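Local coordinates for protein CT253 (Chlamydia trachomatis serovar L2, PDB 6UXC) that is of unknown function but is probably made as a lipoprotein precursor and attached to the chlamydial cell envelope by its lipid, at residues A[138-151]-A[163-177]. Numbering follows the deposited sequence.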
loop_
_atom_site.group_PDB
_atom_site.type_symbol
_atom_site.label_atom_id
_atom_site.label_comp_id
_atom_site.label_asym_id
_atom_site.label_seq_id
_atom_site.Cartn_x
_atom_site.Cartn_y
_atom_site.Cartn_z
ATOM N N LEU A 138 -7.578 4.473 5.028
ATOM C CA LEU A 138 -6.780 5.664 5.238
ATOM C C LEU A 138 -6.910 6.550 4.007
ATOM O O LEU A 138 -7.078 6.066 2.881
ATOM C CB LEU A 138 -5.310 5.296 5.464
ATOM C CG LEU A 138 -5.016 4.279 6.579
ATOM C CD1 LEU A 138 -3.542 3.950 6.637
ATOM C CD2 LEU A 138 -5.528 4.765 7.938
ATOM N N ASP A 139 -6.842 7.856 4.209
ATOM C CA ASP A 139 -7.002 8.749 3.076
ATOM C C ASP A 139 -6.179 10.003 3.305
ATOM O O ASP A 139 -5.728 10.287 4.415
ATOM C CB ASP A 139 -8.476 9.074 2.819
ATOM C CG ASP A 139 -9.174 9.691 4.024
ATOM O OD1 ASP A 139 -8.523 10.403 4.824
ATOM O OD2 ASP A 139 -10.388 9.449 4.162
ATOM N N ALA A 140 -5.956 10.722 2.210
ATOM C CA ALA A 140 -5.199 11.964 2.212
ATOM C C ALA A 140 -5.777 12.871 1.135
ATOM O O ALA A 140 -6.360 12.394 0.167
ATOM C CB ALA A 140 -3.715 11.705 1.967
ATOM N N SER A 141 -5.640 14.186 1.331
ATOM C CA SER A 141 -6.151 15.137 0.362
ATOM C C SER A 141 -5.246 16.356 0.334
ATOM O O SER A 141 -4.661 16.742 1.356
ATOM C CB SER A 141 -7.582 15.569 0.682
ATOM O OG SER A 141 -7.988 16.534 -0.259
ATOM N N GLN A 142 -5.170 16.981 -0.844
ATOM C CA GLN A 142 -4.286 18.122 -1.043
ATOM C C GLN A 142 -4.895 19.096 -2.047
ATOM O O GLN A 142 -5.408 18.698 -3.101
ATOM C CB GLN A 142 -2.908 17.658 -1.531
ATOM C CG GLN A 142 -1.826 18.734 -1.528
ATOM C CD GLN A 142 -1.539 19.242 -0.142
ATOM O OE1 GLN A 142 -1.648 18.500 0.822
ATOM N NE2 GLN A 142 -1.181 20.517 -0.034
ATOM N N SER A 143 -4.812 20.386 -1.721
ATOM C CA SER A 143 -5.344 21.416 -2.606
ATOM C C SER A 143 -4.576 21.428 -3.920
ATOM O O SER A 143 -3.346 21.386 -3.927
ATOM C CB SER A 143 -5.258 22.781 -1.922
ATOM O OG SER A 143 -5.553 23.834 -2.825
ATOM N N LEU A 144 -5.310 21.480 -5.038
ATOM C CA LEU A 144 -4.675 21.498 -6.355
ATOM C C LEU A 144 -3.913 22.792 -6.608
ATOM O O LEU A 144 -3.080 22.834 -7.516
ATOM C CB LEU A 144 -5.718 21.300 -7.456
ATOM C CG LEU A 144 -6.309 19.893 -7.577
ATOM C CD1 LEU A 144 -7.428 19.915 -8.594
ATOM C CD2 LEU A 144 -5.259 18.875 -7.972
ATOM N N ALA A 145 -4.162 23.832 -5.818
ATOM C CA ALA A 145 -3.421 25.075 -5.967
ATOM C C ALA A 145 -2.069 25.042 -5.276
ATOM O O ALA A 145 -1.269 25.963 -5.484
ATOM C CB ALA A 145 -4.244 26.243 -5.414
ATOM N N SER A 146 -1.794 24.001 -4.477
ATOM C CA SER A 146 -0.580 23.935 -3.665
ATOM C C SER A 146 0.698 23.821 -4.489
ATOM O O SER A 146 1.788 24.018 -3.955
ATOM C CB SER A 146 -0.652 22.723 -2.727
ATOM O OG SER A 146 -1.841 22.737 -1.963
ATOM N N GLY A 147 0.604 23.456 -5.755
ATOM C CA GLY A 147 1.803 23.293 -6.547
ATOM C C GLY A 147 1.406 23.053 -7.984
ATOM O O GLY A 147 0.244 23.217 -8.351
ATOM N N SER A 148 2.386 22.659 -8.790
ATOM C CA SER A 148 2.109 22.361 -10.192
ATOM C C SER A 148 1.367 21.037 -10.321
ATOM O O SER A 148 1.614 20.080 -9.576
ATOM C CB SER A 148 3.408 22.299 -10.993
ATOM O OG SER A 148 3.168 21.796 -12.306
ATOM N N ASN A 149 0.456 20.977 -11.291
ATOM C CA ASN A 149 -0.179 19.719 -11.651
ATOM C C ASN A 149 0.260 19.245 -13.033
ATOM O O ASN A 149 -0.464 18.498 -13.692
ATOM C CB ASN A 149 -1.699 19.852 -11.560
ATOM C CG ASN A 149 -2.175 20.154 -10.137
ATOM O OD1 ASN A 149 -2.069 19.314 -9.238
ATOM N ND2 ASN A 149 -2.722 21.352 -9.933
ATOM N N ASP A 150 1.440 19.673 -13.480
ATOM C CA ASP A 150 2.073 19.094 -14.666
ATOM C C ASP A 150 2.767 17.814 -14.226
ATOM O O ASP A 150 3.931 17.823 -13.811
ATOM C CB ASP A 150 3.056 20.076 -15.289
ATOM C CG ASP A 150 3.577 19.604 -16.640
ATOM O OD1 ASP A 150 3.594 18.371 -16.863
ATOM O OD2 ASP A 150 3.987 20.473 -17.448
ATOM N N TYR A 151 2.034 16.705 -14.295
ATOM C CA TYR A 151 2.560 15.407 -13.879
ATOM C C TYR A 151 3.381 14.732 -14.963
ATOM O O TYR A 151 3.846 13.604 -14.756
ATOM C CB TYR A 151 1.414 14.515 -13.397
ATOM C CG TYR A 151 0.834 15.137 -12.165
ATOM C CD1 TYR A 151 1.602 15.217 -10.996
ATOM C CD2 TYR A 151 -0.418 15.708 -12.175
ATOM C CE1 TYR A 151 1.114 15.834 -9.858
ATOM C CE2 TYR A 151 -0.920 16.328 -11.042
ATOM C CZ TYR A 151 -0.158 16.368 -9.885
ATOM O OH TYR A 151 -0.659 17.025 -8.770
ATOM N N SER A 163 6.742 17.997 -4.420
ATOM C CA SER A 163 6.229 19.354 -4.272
ATOM C C SER A 163 4.923 19.596 -5.028
ATOM O O SER A 163 4.343 20.685 -4.909
ATOM C CB SER A 163 7.284 20.363 -4.751
ATOM O OG SER A 163 8.517 20.190 -4.066
ATOM N N THR A 164 4.453 18.628 -5.805
ATOM C CA THR A 164 3.176 18.771 -6.479
ATOM C C THR A 164 2.049 18.384 -5.537
ATOM O O THR A 164 2.281 17.730 -4.519
ATOM C CB THR A 164 3.111 17.881 -7.710
ATOM O OG1 THR A 164 3.124 16.506 -7.280
ATOM C CG2 THR A 164 4.282 18.179 -8.637
ATOM N N PRO A 165 0.814 18.775 -5.855
ATOM C CA PRO A 165 -0.284 18.430 -4.951
ATOM C C PRO A 165 -0.431 16.927 -4.796
ATOM O O PRO A 165 -0.635 16.426 -3.682
ATOM C CB PRO A 165 -1.500 19.092 -5.621
ATOM C CG PRO A 165 -0.914 20.303 -6.272
ATOM C CD PRO A 165 0.388 19.782 -6.849
ATOM N N MET A 166 -0.296 16.184 -5.892
ATOM C CA MET A 166 -0.431 14.743 -5.781
ATOM C C MET A 166 0.703 14.160 -4.945
ATOM O O MET A 166 0.483 13.240 -4.163
ATOM C CB MET A 166 -0.434 14.100 -7.161
ATOM C CG MET A 166 -0.731 12.603 -7.098
ATOM S SD MET A 166 -0.497 11.746 -8.636
ATOM C CE MET A 166 -1.495 12.702 -9.775
ATOM N N GLY A 167 1.926 14.655 -5.143
ATOM C CA GLY A 167 3.077 14.078 -4.462
ATOM C C GLY A 167 3.060 14.360 -2.973
ATOM O O GLY A 167 3.407 13.494 -2.164
ATOM N N LEU A 168 2.642 15.565 -2.598
ATOM C CA LEU A 168 2.472 15.905 -1.186
ATOM C C LEU A 168 1.446 14.980 -0.545
ATOM O O LEU A 168 1.656 14.450 0.555
ATOM C CB LEU A 168 2.026 17.362 -1.077
ATOM C CG LEU A 168 3.073 18.413 -1.438
ATOM C CD1 LEU A 168 2.456 19.800 -1.684
ATOM C CD2 LEU A 168 4.084 18.502 -0.313
ATOM N N MET A 169 0.317 14.791 -1.233
ATOM C CA MET A 169 -0.750 13.932 -0.743
ATOM C C MET A 169 -0.262 12.495 -0.604
ATOM O O MET A 169 -0.449 11.860 0.446
ATOM C CB MET A 169 -1.943 14.025 -1.700
ATOM C CG MET A 169 -3.201 13.326 -1.240
ATOM S SD MET A 169 -3.301 11.653 -1.880
ATOM C CE MET A 169 -3.646 11.959 -3.620
ATOM N N HIS A 170 0.406 11.986 -1.637
ATOM C CA HIS A 170 0.925 10.618 -1.581
ATOM C C HIS A 170 1.888 10.420 -0.423
ATOM O O HIS A 170 1.830 9.401 0.277
ATOM C CB HIS A 170 1.619 10.276 -2.888
ATOM C CG HIS A 170 0.679 9.996 -4.011
ATOM N ND1 HIS A 170 1.114 9.566 -5.240
ATOM C CD2 HIS A 170 -0.670 10.100 -4.105
ATOM C CE1 HIS A 170 0.078 9.402 -6.043
ATOM N NE2 HIS A 170 -1.015 9.729 -5.376
ATOM N N GLN A 171 2.815 11.359 -0.240
ATOM C CA GLN A 171 3.819 11.229 0.809
ATOM C C GLN A 171 3.160 11.069 2.175
ATOM O O GLN A 171 3.527 10.182 2.956
ATOM C CB GLN A 171 4.735 12.451 0.764
ATOM C CG GLN A 171 5.966 12.347 1.610
ATOM C CD GLN A 171 6.797 13.603 1.524
ATOM O OE1 GLN A 171 6.278 14.709 1.669
ATOM N NE2 GLN A 171 8.088 13.446 1.269
ATOM N N ARG A 172 2.151 11.887 2.465
ATOM C CA ARG A 172 1.510 11.789 3.775
ATOM C C ARG A 172 0.781 10.458 3.911
ATOM O O ARG A 172 0.815 9.823 4.975
ATOM C CB ARG A 172 0.546 12.958 4.001
ATOM C CG ARG A 172 1.232 14.290 4.293
ATOM C CD ARG A 172 0.282 15.264 5.007
ATOM N NE ARG A 172 -0.974 15.346 4.283
ATOM C CZ ARG A 172 -1.176 16.134 3.229
ATOM N NH1 ARG A 172 -0.210 16.948 2.808
ATOM N NH2 ARG A 172 -2.354 16.125 2.617
ATOM N N LEU A 173 0.119 10.025 2.839
ATOM C CA LEU A 173 -0.601 8.763 2.858
ATOM C C LEU A 173 0.344 7.580 3.042
ATOM O O LEU A 173 0.052 6.670 3.832
ATOM C CB LEU A 173 -1.406 8.638 1.571
ATOM C CG LEU A 173 -2.337 7.449 1.422
ATOM C CD1 LEU A 173 -3.340 7.346 2.559
ATOM C CD2 LEU A 173 -3.051 7.561 0.076
ATOM N N PHE A 174 1.477 7.558 2.321
ATOM C CA PHE A 174 2.411 6.445 2.475
ATOM C C PHE A 174 2.944 6.406 3.902
ATOM O O PHE A 174 3.079 5.331 4.494
ATOM C CB PHE A 174 3.593 6.559 1.515
ATOM C CG PHE A 174 3.221 6.564 0.067
ATOM C CD1 PHE A 174 2.170 5.828 -0.412
ATOM C CD2 PHE A 174 3.971 7.303 -0.827
ATOM C CE1 PHE A 174 1.846 5.844 -1.756
ATOM C CE2 PHE A 174 3.652 7.306 -2.183
ATOM C CZ PHE A 174 2.599 6.584 -2.631
ATOM N N ARG A 175 3.250 7.578 4.463
ATOM C CA ARG A 175 3.736 7.628 5.837
ATOM C C ARG A 175 2.711 7.055 6.804
ATOM O O ARG A 175 3.066 6.269 7.690
ATOM C CB ARG A 175 4.063 9.061 6.222
ATOM C CG ARG A 175 5.297 9.632 5.580
ATOM C CD ARG A 175 5.387 11.080 5.993
ATOM N NE ARG A 175 6.481 11.800 5.362
ATOM C CZ ARG A 175 6.404 13.063 4.953
ATOM N NH1 ARG A 175 5.271 13.746 5.077
ATOM N NH2 ARG A 175 7.458 13.639 4.399
ATOM N N GLU A 176 1.431 7.390 6.613
ATOM C CA GLU A 176 0.396 6.902 7.520
ATOM C C GLU A 176 0.188 5.405 7.364
ATOM O O GLU A 176 -0.036 4.695 8.355
ATOM C CB GLU A 176 -0.940 7.621 7.301
ATOM C CG GLU A 176 -1.989 7.209 8.362
ATOM C CD GLU A 176 -3.298 8.019 8.331
ATOM O OE1 GLU A 176 -3.796 8.376 9.423
ATOM O OE2 GLU A 176 -3.845 8.273 7.253
ATOM N N ILE A 177 0.229 4.912 6.127
ATOM C CA ILE A 177 0.028 3.488 5.897
ATOM C C ILE A 177 1.073 2.696 6.673
ATOM O O ILE A 177 0.758 1.737 7.388
ATOM C CB ILE A 177 0.085 3.176 4.393
ATOM C CG1 ILE A 177 -1.176 3.685 3.675
ATOM C CG2 ILE A 177 0.263 1.700 4.189
ATOM C CD1 ILE A 177 -1.017 3.722 2.160
HETATM O O HOH W 1 -6.407 8.556 7.000
HETATM O O HOH W 2 -2.963 9.874 5.128
HETATM O O HOH W 3 -4.633 14.799 3.934
HETATM O O HOH W 4 5.041 22.246 -7.683
#
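P165, the first residue of helix 165-184, fits into the turn that follows strand 131-143: its CG lies 3.3 Å from N149 OD1, its CB faces S143 O, and its CD closes on S148 O, a buried carbonyl without a polar partner. Beside it Y151 OH accepts from M166 N (3.0 Å) and donates to N149 OD1, in the carbonyl plane on a lone pair. M166, bent at chi3 (-53°), carries its CE back over the centre of the Y151 ring, 3.8 Å from the centroid, a CH-pi contact, with SD farther above the same face as a longer Met-aromatic contact; N149 C lies over the opposite face. At the ring edge sits OG1 of T164, the N-cap, which accepts from G167 N and hydrogen-bonds F161 O. From here the axes of 165-177 and 138-143 run nearly antiparallel (155°), the helix packing with helix 41-55, through H170 and F174, in a helical layer on the mixed five-stranded sheet. A140 CB packs on M169 CG (3.6 Å) and L173 CB, and L138 CD1 on I177 CG1. The outer margin is wetter and held by polar groups. R172 NH1 and NH2 both grip Q142 OE1 end-on, in the guanidinium plane, NH1 at 2.9 Å, while the amide is turned 55° from that plane; the bend at Q142 chi2 leaves NE2 to donate to S146 OG. Waters bridge the margin: one accepts from both S141 N and R172 NH2, and two link the D139 backbone to E176 OE2, while E176 OE1 forms a salt bridge with R180 NH1.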